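Local coordinates for tyrosine-protein kinase receptor torso (Bombyx mori, PDB 5AOQ) that acts as a probable receptor tyrosine kinase that binds prothoracicotropic hormone through its extracellular part and signals through ERK to start metamorphosis, at residues Q67-E75 against V106-A114; L187-T198 against D222-I231. One frame throughout, in Å; residues are numbered along the deposited sequence.

Interaction 1. Residues Q67-E75 against V106-A114; sequences QSKNSIRFE and VFGELITTA
Phe74 lays its ring over Gly108, whose CA sits 4.2 Å from the ring centroid and 18° off its normal, a CH-pi contact. The ring gets there because CG lies between the backbone N and the carbonyl carbon (chi1 56°), which swings it across to the partner strand; Phe74 CE2 then meets Leu110 CD1 at 3.4 Å. With an alanine at Phe74, Gly108 would probably lose the cover over its CA, and Leu110 an apolar partner. Phe74 N bonds to Gly108 O at 2.8 Å and Gly108 N to Phe74 O at 2.9 Å, and Ile72 and Leu110 form the next hydrogen-bonded pair. Strand 71-75 is the middle strand of the three-stranded sheet of the first FN3 domain, antiparallel to both 63-68 and 107-111. Phe74 and Leu110 face the sandwich interior, where Phe74 also meets Phe85, Thr99 and Ile101. On the other face, Arg73 and Glu109 run side by side; Arg73 NE makes a weak hydrogen bond to Glu109 OE2 at 3.5 Å, part of a salt bridge, the guanidinium and carboxylate planes 83° apart. Each has a further ionic partner, Asp190 for Arg73 and Lys204 for Glu109, both implicated in hormone binding. Further along that face, Glu75 CG rests over the Phe107 ring, 4.3 Å from its centroid, while Glu75 OE1 pairs with Arg65. At the turn, Ser68 OG and Ser71 OG are hydrogen-bonded at 2.6 Å.

Interaction 2. Residues L187-T198 against D222-I231; sequences LCFDIANICQNT and DECEIHVKGI
Asp222 turns its carboxylate toward the chain leaving strand 189-195, where OD1 accepts a weak bond from Gln196 N at 3.0 Å and OD2 an equally weak one from Asn197 N at 3.0 Å. With CG anti to the Asp222 backbone N (chi1 -163°), the group spreads its two oxygens over consecutive amides. Next to it the Cys195–Cys224 disulfide (chi3 104°) ties the strands covalently. These two strands are the central pair of a four-stranded antiparallel sheet in the second FN3 domain, the domain involved in binding the hormone dimer, with 198-205 and 233-240 flanking them. After Asp222, His227 and Lys229 have the most surface covered, though only narrowly ahead of Ala192. His227 N donates a hydrogen bond to Ala192 O at 2.7 Å, and His227 O accepts one from Ala192 N at 2.9 Å. On the face they share, Ala192 and Ile194 pack on Ile23 of a prothoracicotropic hormone chain, and Glu225 on Lys21 of that chain. Lys229 meets Asp190 through its root, CB to CB at 4.0 Å, and a bend at chi2 (69°) carries its amine away; the Asp190 carboxylate instead forms a salt bridge with Arg73 and touches Lys204. Paired backbone bonds nevertheless join Lys229 and Asp190. The opposite face looks into the sandwich: Ile191 CG2 touches Ile226 CD1 at 3.8 Å, side by side, and Ile191 and Asn193 pack on Phe213.

Both contacts are antiparallel strand pairs, in separate FN3 domains. Interaction 1 joins a middle and an outer strand, interaction 2 two central ones. Both are partly buried, but interaction 1 lies nearer the chain's centre and has no exposed touching residue, whereas interaction 2 has three. The inner face is apolar in interaction 1, mainly so in interaction 2, where Asn193 interrupts it. Outside, Arg73 and Glu109 of interaction 1 send ion pairs to the second domain; interaction 2 meets the hormone with apolar (Ala192, Ile194) and polar (Gln196, Glu225) groups and adds a cross-strand disulfide. They meet where the domains join: Arg73 NH2 forms a salt bridge with Asp190 OD1 at 2.7 Å, beside the interdomain Cys66–Cys188 disulfide.

Interaction 1. Residues Q67-E75 against V106-A114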
ATOM      1  N   GLN A  67       0.507  -7.338 -25.384  1.00 40.85           N
ATOM      2  CA  GLN A  67       1.120  -8.019 -24.252  1.00 39.70           C
ATOM      3  C   GLN A  67       2.500  -7.442 -23.968  1.00 40.64           C
ATOM      4  O   GLN A  67       3.318  -7.280 -24.873  1.00 41.64           O
ATOM      5  CB  GLN A  67       1.221  -9.536 -24.480  1.00 38.32           C
ATOM      6  CG  GLN A  67       2.186  -9.988 -25.577  1.00 38.75           C
ATOM      7  CD  GLN A  67       2.512 -11.469 -25.492  1.00 37.39           C
ATOM      8  OE1 GLN A  67       2.236 -12.124 -24.487  1.00 36.19           O
ATOM      9  NE2 GLN A  67       3.114 -12.003 -26.549  1.00 37.69           N
ATOM     10  N   SER A  68       2.731  -7.096 -22.708  1.00 35.59           N
ATOM     11  CA  SER A  68       4.062  -6.741 -22.243  1.00 36.42           C
ATOM     12  C   SER A  68       4.609  -7.952 -21.505  1.00 35.07           C
ATOM     13  O   SER A  68       3.854  -8.849 -21.136  1.00 33.59           O
ATOM     14  CB  SER A  68       4.030  -5.508 -21.338  1.00 37.49           C
ATOM     15  OG  SER A  68       3.447  -5.801 -20.082  1.00 36.39           O
ATOM     16  N   LYS A  69       5.917  -7.996 -21.295  1.00 56.51           N
ATOM     17  CA  LYS A  69       6.530  -9.148 -20.642  1.00 55.42           C
ATOM     18  C   LYS A  69       6.127  -9.264 -19.167  1.00 54.63           C
ATOM     19  O   LYS A  69       6.665 -10.098 -18.438  1.00 53.94           O
ATOM     20  CB  LYS A  69       8.054  -9.087 -20.791  1.00 56.59           C
ATOM     21  CG  LYS A  69       8.534  -9.315 -22.228  1.00 57.19           C
ATOM     22  CD  LYS A  69       8.204 -10.732 -22.708  1.00 55.58           C
ATOM     23  CE  LYS A  69       8.674 -10.984 -24.132  1.00 56.27           C
ATOM     24  NZ  LYS A  69       8.354 -12.369 -24.579  1.00 54.81           N
ATOM     25  N   ASN A  70       5.192  -8.420 -18.730  1.00 47.18           N
ATOM     26  CA  ASN A  70       4.608  -8.536 -17.400  1.00 46.45           C
ATOM     27  C   ASN A  70       3.073  -8.435 -17.411  1.00 45.76           C
ATOM     28  O   ASN A  70       2.454  -8.375 -16.349  1.00 45.35           O
ATOM     29  CB  ASN A  70       5.195  -7.456 -16.485  1.00 47.83           C
ATOM     30  CG  ASN A  70       5.467  -7.958 -15.078  1.00 47.32           C
ATOM     31  OD1 ASN A  70       4.748  -8.814 -14.559  1.00 45.91           O
ATOM     32  ND2 ASN A  70       6.512  -7.424 -14.452  1.00 48.62           N
ATOM     33  N   SER A  71       2.461  -8.418 -18.598  1.00 28.48           N
ATOM     34  CA  SER A  71       0.999  -8.321 -18.700  1.00 28.06           C
ATOM     35  C   SER A  71       0.430  -8.641 -20.093  1.00 28.01           C
ATOM     36  O   SER A  71       1.170  -8.749 -21.067  1.00 28.46           O
ATOM     37  CB  SER A  71       0.541  -6.918 -18.293  1.00 29.25           C
ATOM     38  OG  SER A  71       0.982  -5.948 -19.226  1.00 30.71           O
ATOM     39  N   ILE A  72      -0.894  -8.780 -20.167  1.00 41.82           N
ATOM     40  CA  ILE A  72      -1.615  -8.989 -21.429  1.00 42.02           C
ATOM     41  C   ILE A  72      -2.888  -8.155 -21.454  1.00 42.71           C
ATOM     42  O   ILE A  72      -3.643  -8.153 -20.492  1.00 42.30           O
ATOM     43  CB  ILE A  72      -2.015 -10.470 -21.663  1.00 40.76           C
ATOM     44  CG1 ILE A  72      -0.786 -11.361 -21.816  1.00 40.15           C
ATOM     45  CG2 ILE A  72      -2.882 -10.610 -22.918  1.00 41.22           C
ATOM     46  CD1 ILE A  72      -0.324 -11.967 -20.532  1.00 39.17           C
ATOM     47  N   ARG A  73      -3.116  -7.442 -22.553  1.00 26.92           N
ATOM     48  CA  ARG A  73      -4.340  -6.662 -22.729  1.00 27.76           C
ATOM     49  C   ARG A  73      -5.146  -7.156 -23.925  1.00 28.00           C
ATOM     50  O   ARG A  73      -4.642  -7.204 -25.047  1.00 28.52           O
ATOM     51  CB  ARG A  73      -4.002  -5.185 -22.886  1.00 29.29           C
ATOM     52  CG  ARG A  73      -3.346  -4.620 -21.649  1.00 29.33           C
ATOM     53  CD  ARG A  73      -2.865  -3.212 -21.861  1.00 31.05           C
ATOM     54  NE  ARG A  73      -1.980  -2.804 -20.779  1.00 31.23           N
ATOM     55  CZ  ARG A  73      -1.365  -1.630 -20.714  1.00 32.81           C
ATOM     56  NH1 ARG A  73      -1.530  -0.733 -21.676  1.00 34.34           N
ATOM     57  NH2 ARG A  73      -0.579  -1.359 -19.685  1.00 33.02           N
ATOM     58  N   PHE A  74      -6.401  -7.519 -23.671  1.00 27.77           N
ATOM     59  CA  PHE A  74      -7.252  -8.136 -24.683  1.00 28.09           C
ATOM     60  C   PHE A  74      -8.596  -7.428 -24.840  1.00 29.28           C
ATOM     61  O   PHE A  74      -9.000  -6.622 -23.991  1.00 29.57           O
ATOM     62  CB  PHE A  74      -7.492  -9.606 -24.335  1.00 26.81           C
ATOM     63  CG  PHE A  74      -8.072  -9.811 -22.969  1.00 26.05           C
ATOM     64  CD1 PHE A  74      -9.442  -9.799 -22.776  1.00 26.54           C
ATOM     65  CD2 PHE A  74      -7.247 -10.002 -21.875  1.00 24.99           C
ATOM     66  CE1 PHE A  74      -9.978  -9.980 -21.517  1.00 25.92           C
ATOM     67  CE2 PHE A  74      -7.777 -10.184 -20.614  1.00 24.37           C
ATOM     68  CZ  PHE A  74      -9.144 -10.172 -20.434  1.00 24.79           C
ATOM     69  N   GLU A  75      -9.282  -7.763 -25.931  1.00 30.10           N
ATOM     70  CA  GLU A  75     -10.595  -7.213 -26.251  1.00 31.53           C
ATOM     71  C   GLU A  75     -11.637  -8.321 -26.347  1.00 31.53           C
ATOM     72  O   GLU A  75     -11.332  -9.445 -26.752  1.00 30.85           O
ATOM     73  CB  GLU A  75     -10.546  -6.438 -27.570  1.00 33.14           C
ATOM     74  CG  GLU A  75     -11.859  -5.757 -27.942  1.00 35.12           C
ATOM     75  CD  GLU A  75     -11.839  -5.172 -29.338  1.00 37.95           C
ATOM     76  OE1 GLU A  75     -10.783  -5.245 -30.001  1.00 38.04           O
ATOM     77  OE2 GLU A  75     -12.884  -4.647 -29.776  1.00 40.25           O
ATOM     78  N   VAL A 106     -15.427  -3.717 -22.931  1.00 48.99           N
ATOM     79  CA  VAL A 106     -14.922  -4.731 -23.855  1.00 47.06           C
ATOM     80  C   VAL A 106     -13.423  -5.001 -23.725  1.00 46.77           C
ATOM     81  O   VAL A 106     -12.938  -6.034 -24.188  1.00 44.94           O
ATOM     82  CB  VAL A 106     -15.211  -4.328 -25.315  1.00 48.61           C
ATOM     83  CG1 VAL A 106     -16.708  -4.369 -25.592  1.00 48.75           C
ATOM     84  CG2 VAL A 106     -14.640  -2.949 -25.618  1.00 52.04           C
ATOM     85  N   PHE A 107     -12.693  -4.084 -23.096  1.00 32.82           N
ATOM     86  CA  PHE A 107     -11.250  -4.237 -22.933  1.00 33.28           C
ATOM     87  C   PHE A 107     -10.893  -4.744 -21.541  1.00 32.22           C
ATOM     88  O   PHE A 107     -11.515  -4.356 -20.552  1.00 32.74           O
ATOM     89  CB  PHE A 107     -10.542  -2.911 -23.207  1.00 37.16           C
ATOM     90  CG  PHE A 107     -10.456  -2.565 -24.666  1.00 38.53           C
ATOM     91  CD1 PHE A 107      -9.535  -3.197 -25.485  1.00 38.05           C
ATOM     92  CD2 PHE A 107     -11.299  -1.617 -25.221  1.00 40.61           C
ATOM     93  CE1 PHE A 107      -9.452  -2.888 -26.828  1.00 39.64           C
ATOM     94  CE2 PHE A 107     -11.221  -1.303 -26.564  1.00 42.22           C
ATOM     95  CZ  PHE A 107     -10.297  -1.940 -27.368  1.00 41.73           C
ATOM     96  N   GLY A 108      -9.888  -5.614 -21.471  1.00 30.51           N
ATOM     97  CA  GLY A 108      -9.444  -6.159 -20.199  1.00 29.83           C
ATOM     98  C   GLY A 108      -7.959  -6.464 -20.158  1.00 30.76           C
ATOM     99  O   GLY A 108      -7.302  -6.532 -21.198  1.00 31.26           O
ATOM    100  N   GLU A 109      -7.437  -6.654 -18.948  1.00 42.55           N
ATOM    101  CA  GLU A 109      -6.016  -6.929 -18.749  1.00 43.97           C
ATOM    102  C   GLU A 109      -5.766  -8.082 -17.774  1.00 42.34           C
ATOM    103  O   GLU A 109      -6.481  -8.243 -16.783  1.00 41.55           O
ATOM    104  CB  GLU A 109      -5.300  -5.673 -18.247  1.00 48.23           C
ATOM    105  CG  GLU A 109      -3.794  -5.842 -18.088  1.00 50.52           C
ATOM    106  CD  GLU A 109      -3.117  -4.600 -17.552  1.00 55.33           C
ATOM    107  OE1 GLU A 109      -3.813  -3.746 -16.961  1.00 56.71           O
ATOM    108  OE2 GLU A 109      -1.885  -4.473 -17.720  1.00 58.12           O
ATOM    109  N   LEU A 110      -4.733  -8.867 -18.071  1.00 31.00           N
ATOM    110  CA  LEU A 110      -4.300  -9.984 -17.239  1.00 30.04           C
ATOM    111  C   LEU A 110      -2.803  -9.890 -16.960  1.00 33.06           C
ATOM    112  O   LEU A 110      -2.004  -9.731 -17.882  1.00 34.36           O
ATOM    113  CB  LEU A 110      -4.616 -11.311 -17.926  1.00 26.88           C
ATOM    114  CG  LEU A 110      -6.067 -11.780 -17.856  1.00 24.06           C
ATOM    115  CD1 LEU A 110      -6.365 -12.768 -18.970  1.00 21.88           C
ATOM    116  CD2 LEU A 110      -6.344 -12.403 -16.497  1.00 23.48           C
ATOM    117  N   ILE A 111      -2.425 -10.004 -15.691  1.00 34.52           N
ATOM    118  CA  ILE A 111      -1.032  -9.839 -15.280  1.00 38.10           C
ATOM    119  C   ILE A 111      -0.304 -11.177 -15.366  1.00 37.11           C
ATOM    120  O   ILE A 111      -0.889 -12.227 -15.095  1.00 34.25           O
ATOM    121  CB  ILE A 111      -0.924  -9.271 -13.850  1.00 40.96           C
ATOM    122  CG1 ILE A 111      -1.600  -7.900 -13.765  1.00 42.56           C
ATOM    123  CG2 ILE A 111       0.535  -9.135 -13.428  1.00 45.19           C
ATOM    124  CD1 ILE A 111      -3.076  -7.953 -13.438  1.00 39.72           C
ATOM    125  N   THR A 112       0.971 -11.131 -15.744  1.00 58.12           N
ATOM    126  CA  THR A 112       1.787 -12.337 -15.861  1.00 57.92           C
ATOM    127  C   THR A 112       2.917 -12.380 -14.840  1.00 61.75           C
ATOM    128  O   THR A 112       3.496 -11.352 -14.486  1.00 65.59           O
ATOM    129  CB  THR A 112       2.399 -12.446 -17.275  1.00 58.23           C
ATOM    130  OG1 THR A 112       1.352 -12.525 -18.246  1.00 54.91           O
ATOM    131  CG2 THR A 112       3.290 -13.676 -17.402  1.00 58.55           C
ATOM    132  N   THR A 113       3.219 -13.591 -14.378  1.00 67.84           N
ATOM    133  CA  THR A 113       4.312 -13.834 -13.445  1.00 71.57           C
ATOM    134  C   THR A 113       5.356 -14.729 -14.109  1.00 72.54           C
ATOM    135  O   THR A 113       5.069 -15.877 -14.449  1.00 69.75           O
ATOM    136  CB  THR A 113       3.815 -14.493 -12.145  1.00 70.76           C
ATOM    137  OG1 THR A 113       2.794 -13.681 -11.553  1.00 69.99           O
ATOM    138  CG2 THR A 113       4.961 -14.664 -11.155  1.00 75.25           C
ATOM    139  N   ALA A 114       6.557 -14.189 -14.295  1.00 79.68           N
ATOM    140  CA  ALA A 114       7.665 -14.905 -14.932  1.00 81.52           C
ATOM    141  C   ALA A 114       7.367 -15.286 -16.385  1.00 78.63           C
ATOM    142  O   ALA A 114       6.240 -15.157 -16.865  1.00 74.87           O
ATOM    143  CB  ALA A 114       8.024 -16.151 -14.126  1.00 81.83           C
TER

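Interaction 2. Residues L187-T198 against D222-I231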
ATOM      1  N   LEU A 187      -1.085  -1.803 -30.741  1.00127.88           N
ATOM      2  CA  LEU A 187      -0.284  -0.987 -29.829  1.00122.26           C
ATOM      3  C   LEU A 187      -1.100  -0.400 -28.678  1.00120.37           C
ATOM      4  O   LEU A 187      -2.054   0.348 -28.896  1.00120.53           O
ATOM      5  CB  LEU A 187       0.397   0.152 -30.593  1.00119.01           C
ATOM      6  CG  LEU A 187       1.812  -0.118 -31.117  1.00117.91           C
ATOM      7  CD1 LEU A 187       1.790  -0.753 -32.501  1.00122.33           C
ATOM      8  CD2 LEU A 187       2.625   1.167 -31.129  1.00112.97           C
ATOM      9  N   CYS A 188      -0.710  -0.753 -27.455  1.00119.12           N
ATOM     10  CA  CYS A 188      -1.237  -0.133 -26.243  1.00117.10           C
ATOM     11  C   CYS A 188      -0.154   0.761 -25.648  1.00112.73           C
ATOM     12  O   CYS A 188       0.998   0.697 -26.081  1.00111.42           O
ATOM     13  CB  CYS A 188      -1.673  -1.193 -25.230  1.00119.85           C
ATOM     14  SG  CYS A 188      -2.938  -2.336 -25.832  1.00125.74           S
ATOM     15  N   PHE A 189      -0.506   1.592 -24.666  1.00 63.51           N
ATOM     16  CA  PHE A 189       0.481   2.500 -24.070  1.00 61.18           C
ATOM     17  C   PHE A 189       0.281   2.741 -22.573  1.00 60.53           C
ATOM     18  O   PHE A 189      -0.818   2.573 -22.041  1.00 61.45           O
ATOM     19  CB  PHE A 189       0.458   3.847 -24.801  1.00 59.42           C
ATOM     20  CG  PHE A 189       0.742   3.744 -26.273  1.00 60.14           C
ATOM     21  CD1 PHE A 189       2.030   3.518 -26.732  1.00 60.01           C
ATOM     22  CD2 PHE A 189      -0.281   3.862 -27.198  1.00 61.29           C
ATOM     23  CE1 PHE A 189       2.290   3.419 -28.087  1.00 61.03           C
ATOM     24  CE2 PHE A 189      -0.027   3.765 -28.552  1.00 62.34           C
ATOM     25  CZ  PHE A 189       1.259   3.543 -28.998  1.00 62.21           C
ATOM     26  N   ASP A 190       1.367   3.140 -21.911  1.00 59.21           N
ATOM     27  CA  ASP A 190       1.346   3.547 -20.505  1.00 58.66           C
ATOM     28  C   ASP A 190       1.987   4.922 -20.339  1.00 56.44           C
ATOM     29  O   ASP A 190       3.138   5.126 -20.725  1.00 55.53           O
ATOM     30  CB  ASP A 190       2.072   2.524 -19.630  1.00 59.90           C
ATOM     31  CG  ASP A 190       1.309   1.227 -19.499  1.00 62.21           C
ATOM     32  OD1 ASP A 190       1.363   0.405 -20.438  1.00 63.38           O
ATOM     33  OD2 ASP A 190       0.649   1.026 -18.458  1.00 63.06           O
ATOM     34  N   ILE A 191       1.242   5.856 -19.754  1.00 55.80           N
ATOM     35  CA  ILE A 191       1.662   7.251 -19.690  1.00 53.86           C
ATOM     36  C   ILE A 191       1.892   7.722 -18.263  1.00 53.79           C
ATOM     37  O   ILE A 191       1.093   7.437 -17.366  1.00 55.13           O
ATOM     38  CB  ILE A 191       0.613   8.183 -20.336  1.00 53.35           C
ATOM     39  CG1 ILE A 191       0.286   7.723 -21.756  1.00 53.88           C
ATOM     40  CG2 ILE A 191       1.093   9.633 -20.322  1.00 51.44           C
ATOM     41  CD1 ILE A 191      -0.818   6.686 -21.819  1.00 56.01           C
ATOM     42  N   ALA A 192       2.992   8.445 -18.066  1.00 52.46           N
ATOM     43  CA  ALA A 192       3.278   9.096 -16.791  1.00 52.47           C
ATOM     44  C   ALA A 192       3.673  10.550 -17.034  1.00 50.63           C
ATOM     45  O   ALA A 192       4.483  10.830 -17.910  1.00 49.30           O
ATOM     46  CB  ALA A 192       4.380   8.359 -16.052  1.00 53.33           C
ATOM     47  N   ASN A 193       3.100  11.472 -16.263  1.00 50.77           N
ATOM     48  CA  ASN A 193       3.394  12.895 -16.423  1.00 49.27           C
ATOM     49  C   ASN A 193       3.577  13.606 -15.088  1.00 49.97           C
ATOM     50  O   ASN A 193       2.820  13.377 -14.140  1.00 51.73           O
ATOM     51  CB  ASN A 193       2.287  13.584 -17.221  1.00 48.82           C
ATOM     52  CG  ASN A 193       2.566  15.057 -17.454  1.00 47.37           C
ATOM     53  OD1 ASN A 193       3.679  15.438 -17.821  1.00 45.97           O
ATOM     54  ND2 ASN A 193       1.558  15.893 -17.240  1.00 47.90           N
ATOM     55  N   ILE A 194       4.586  14.472 -15.028  1.00 49.89           N
ATOM     56  CA  ILE A 194       4.884  15.227 -13.817  1.00 50.74           C
ATOM     57  C   ILE A 194       5.380  16.635 -14.157  1.00 49.17           C
ATOM     58  O   ILE A 194       5.999  16.849 -15.202  1.00 47.38           O
ATOM     59  CB  ILE A 194       5.938  14.489 -12.952  1.00 51.88           C
ATOM     60  CG1 ILE A 194       6.195  15.221 -11.631  1.00 53.31           C
ATOM     61  CG2 ILE A 194       7.240  14.315 -13.726  1.00 50.45           C
ATOM     62  CD1 ILE A 194       4.984  15.319 -10.725  1.00 55.33           C
ATOM     63  N   CYS A 195       5.095  17.588 -13.272  1.00 65.83           N
ATOM     64  CA  CYS A 195       5.562  18.964 -13.425  1.00 64.72           C
ATOM     65  C   CYS A 195       6.155  19.486 -12.122  1.00 66.24           C
ATOM     66  O   CYS A 195       5.878  18.951 -11.050  1.00 68.45           O
ATOM     67  CB  CYS A 195       4.422  19.879 -13.871  1.00 65.03           C
ATOM     68  SG  CYS A 195       3.725  19.496 -15.487  1.00 63.00           S
ATOM     69  N   GLN A 196       6.952  20.547 -12.222  1.00 64.86           N
ATOM     70  CA  GLN A 196       7.632  21.122 -11.064  1.00 67.35           C
ATOM     71  C   GLN A 196       6.649  21.637 -10.014  1.00 72.13           C
ATOM     72  O   GLN A 196       6.978  21.685  -8.827  1.00 74.68           O
ATOM     73  CB  GLN A 196       8.558  22.262 -11.508  1.00 66.39           C
ATOM     74  CG  GLN A 196       9.424  22.847 -10.402  1.00 68.65           C
ATOM     75  CD  GLN A 196      10.291  23.994 -10.893  1.00 67.39           C
ATOM     76  OE1 GLN A 196      10.430  24.211 -12.097  1.00 63.98           O
ATOM     77  NE2 GLN A 196      10.872  24.738  -9.959  1.00 70.03           N
ATOM     78  N   ASN A 197       5.451  22.018 -10.450  1.00 66.83           N
ATOM     79  CA  ASN A 197       4.445  22.574  -9.546  1.00 71.40           C
ATOM     80  C   ASN A 197       3.049  21.997  -9.780  1.00 71.24           C
ATOM     81  O   ASN A 197       2.043  22.688  -9.613  1.00 73.74           O
ATOM     82  CB  ASN A 197       4.411  24.099  -9.680  1.00 74.17           C
ATOM     83  CG  ASN A 197       5.705  24.749  -9.233  1.00 75.13           C
ATOM     84  OD1 ASN A 197       5.920  24.974  -8.041  1.00 78.71           O
ATOM     85  ND2 ASN A 197       6.579  25.051 -10.188  1.00 71.77           N
ATOM     86  N   THR A 198       2.995  20.727 -10.168  1.00 67.68           N
ATOM     87  CA  THR A 198       1.730  20.008 -10.287  1.00 67.35           C
ATOM     88  C   THR A 198       1.946  18.549  -9.915  1.00 65.39           C
ATOM     89  O   THR A 198       2.946  17.943 -10.303  1.00 63.63           O
ATOM     90  CB  THR A 198       1.140  20.100 -11.708  1.00 65.30           C
ATOM     91  OG1 THR A 198       0.987  21.475 -12.079  1.00 66.62           O
ATOM     92  CG2 THR A 198      -0.218  19.409 -11.776  1.00 65.01           C
ATOM     93  N   ASP A 222       6.030  26.440 -16.349  1.00 53.12           N
ATOM     94  CA  ASP A 222       6.403  25.284 -15.540  1.00 54.83           C
ATOM     95  C   ASP A 222       7.206  24.283 -16.362  1.00 55.19           C
ATOM     96  O   ASP A 222       6.842  23.965 -17.493  1.00 54.18           O
ATOM     97  CB  ASP A 222       5.154  24.611 -14.965  1.00 55.15           C
ATOM     98  CG  ASP A 222       5.470  23.684 -13.807  1.00 57.24           C
ATOM     99  OD1 ASP A 222       6.600  23.157 -13.757  1.00 58.42           O
ATOM    100  OD2 ASP A 222       4.589  23.483 -12.946  1.00 57.91           O
ATOM    101  N   GLU A 223       8.297  23.794 -15.783  1.00 43.29           N
ATOM    102  CA  GLU A 223       9.155  22.819 -16.447  1.00 43.75           C
ATOM    103  C   GLU A 223       8.658  21.400 -16.171  1.00 44.40           C
ATOM    104  O   GLU A 223       8.896  20.848 -15.095  1.00 46.15           O
ATOM    105  CB  GLU A 223      10.604  22.981 -15.982  1.00 45.43           C
ATOM    106  CG  GLU A 223      11.616  22.201 -16.808  1.00 46.19           C
ATOM    107  CD  GLU A 223      11.694  22.686 -18.245  1.00 44.82           C
ATOM    108  OE1 GLU A 223      11.378  23.869 -18.494  1.00 43.78           O
ATOM    109  OE2 GLU A 223      12.072  21.884 -19.125  1.00 45.01           O
ATOM    110  N   CYS A 224       7.970  20.817 -17.149  1.00 43.18           N
ATOM    111  CA  CYS A 224       7.353  19.500 -16.997  1.00 43.74           C
ATOM    112  C   CYS A 224       8.127  18.385 -17.696  1.00 44.46           C
ATOM    113  O   CYS A 224       9.046  18.635 -18.479  1.00 44.29           O
ATOM    114  CB  CYS A 224       5.926  19.517 -17.547  1.00 42.11           C
ATOM    115  SG  CYS A 224       4.795  20.672 -16.748  1.00 41.71           S
ATOM    116  N   GLU A 225       7.724  17.151 -17.409  1.00 52.96           N
ATOM    117  CA  GLU A 225       8.275  15.975 -18.069  1.00 53.83           C
ATOM    118  C   GLU A 225       7.222  14.871 -18.152  1.00 53.91           C
ATOM    119  O   GLU A 225       6.445  14.662 -17.210  1.00 54.73           O
ATOM    120  CB  GLU A 225       9.517  15.471 -17.330  1.00 56.59           C
ATOM    121  CG  GLU A 225      10.231  14.328 -18.033  1.00 57.92           C
ATOM    122  CD  GLU A 225      11.485  13.886 -17.305  1.00 61.02           C
ATOM    123  OE1 GLU A 225      11.708  14.348 -16.166  1.00 62.15           O
ATOM    124  OE2 GLU A 225      12.248  13.074 -17.871  1.00 62.51           O
ATOM    125  N   ILE A 226       7.199  14.181 -19.290  1.00 45.78           N
ATOM    126  CA  ILE A 226       6.247  13.101 -19.528  1.00 45.83           C
ATOM    127  C   ILE A 226       6.959  11.870 -20.093  1.00 47.28           C
ATOM    128  O   ILE A 226       7.775  11.974 -21.009  1.00 46.87           O
ATOM    129  CB  ILE A 226       5.111  13.556 -20.490  1.00 43.13           C
ATOM    130  CG1 ILE A 226       4.019  12.486 -20.574  1.00 43.36           C
ATOM    131  CG2 ILE A 226       5.658  13.886 -21.880  1.00 41.58           C
ATOM    132  CD1 ILE A 226       2.811  12.897 -21.394  1.00 41.05           C
ATOM    133  N   HIS A 227       6.668  10.712 -19.507  1.00 69.76           N
ATOM    134  CA  HIS A 227       7.191   9.440 -19.989  1.00 71.49           C
ATOM    135  C   HIS A 227       6.091   8.657 -20.694  1.00 70.51           C
ATOM    136  O   HIS A 227       4.998   8.471 -20.144  1.00 70.55           O
ATOM    137  CB  HIS A 227       7.755   8.611 -18.835  1.00 75.16           C
ATOM    138  CG  HIS A 227       8.625   9.389 -17.898  1.00 76.31           C
ATOM    139  ND1 HIS A 227       9.955   9.646 -18.153  1.00 77.18           N
ATOM    140  CD2 HIS A 227       8.356   9.957 -16.699  1.00 76.90           C
ATOM    141  CE1 HIS A 227      10.465  10.344 -17.155  1.00 78.15           C
ATOM    142  NE2 HIS A 227       9.517  10.546 -16.259  1.00 77.96           N
ATOM    143  N   VAL A 228       6.393   8.205 -21.911  1.00 49.39           N
ATOM    144  CA  VAL A 228       5.471   7.386 -22.694  1.00 48.56           C
ATOM    145  C   VAL A 228       6.061   5.998 -22.932  1.00 51.11           C
ATOM    146  O   VAL A 228       7.020   5.837 -23.690  1.00 51.49           O
ATOM    147  CB  VAL A 228       5.139   8.041 -24.053  1.00 45.40           C
ATOM    148  CG1 VAL A 228       4.234   7.138 -24.888  1.00 44.67           C
ATOM    149  CG2 VAL A 228       4.485   9.398 -23.842  1.00 43.21           C
ATOM    150  N   LYS A 229       5.474   5.004 -22.273  1.00 53.86           N
ATOM    151  CA  LYS A 229       5.870   3.611 -22.434  1.00 56.65           C
ATOM    152  C   LYS A 229       5.006   2.936 -23.494  1.00 55.25           C
ATOM    153  O   LYS A 229       3.775   2.958 -23.407  1.00 54.01           O
ATOM    154  CB  LYS A 229       5.754   2.866 -21.102  1.00 60.19           C
ATOM    155  CG  LYS A 229       6.071   1.376 -21.170  1.00 63.62           C
ATOM    156  CD  LYS A 229       7.542   1.122 -21.444  1.00 65.65           C
ATOM    157  CE  LYS A 229       7.831  -0.364 -21.570  1.00 69.30           C
ATOM    158  NZ  LYS A 229       9.288  -0.649 -21.670  1.00 72.09           N
ATOM    159  N   GLY A 230       5.657   2.342 -24.490  1.00 54.92           N
ATOM    160  CA  GLY A 230       4.960   1.651 -25.560  1.00 53.76           C
ATOM    161  C   GLY A 230       5.702   0.414 -26.027  1.00 56.49           C
ATOM    162  O   GLY A 230       6.675  -0.012 -25.401  1.00 59.72           O
ATOM    163  N   ILE A 231       5.243  -0.158 -27.136  1.00 63.65           N
ATOM    164  CA  ILE A 231       5.836  -1.372 -27.690  1.00 65.71           C
ATOM    165  C   ILE A 231       7.321  -1.183 -27.983  1.00 66.67           C
ATOM    166  O   ILE A 231       8.105  -2.129 -27.894  1.00 68.50           O
ATOM    167  CB  ILE A 231       5.114  -1.806 -28.987  1.00 66.00           C
ATOM    168  CG1 ILE A 231       5.719  -3.107 -29.527  1.00 68.29           C
ATOM    169  CG2 ILE A 231       5.200  -0.709 -30.039  1.00 64.95           C
ATOM    170  CD1 ILE A 231       4.943  -3.720 -30.675  1.00 68.85           C
TER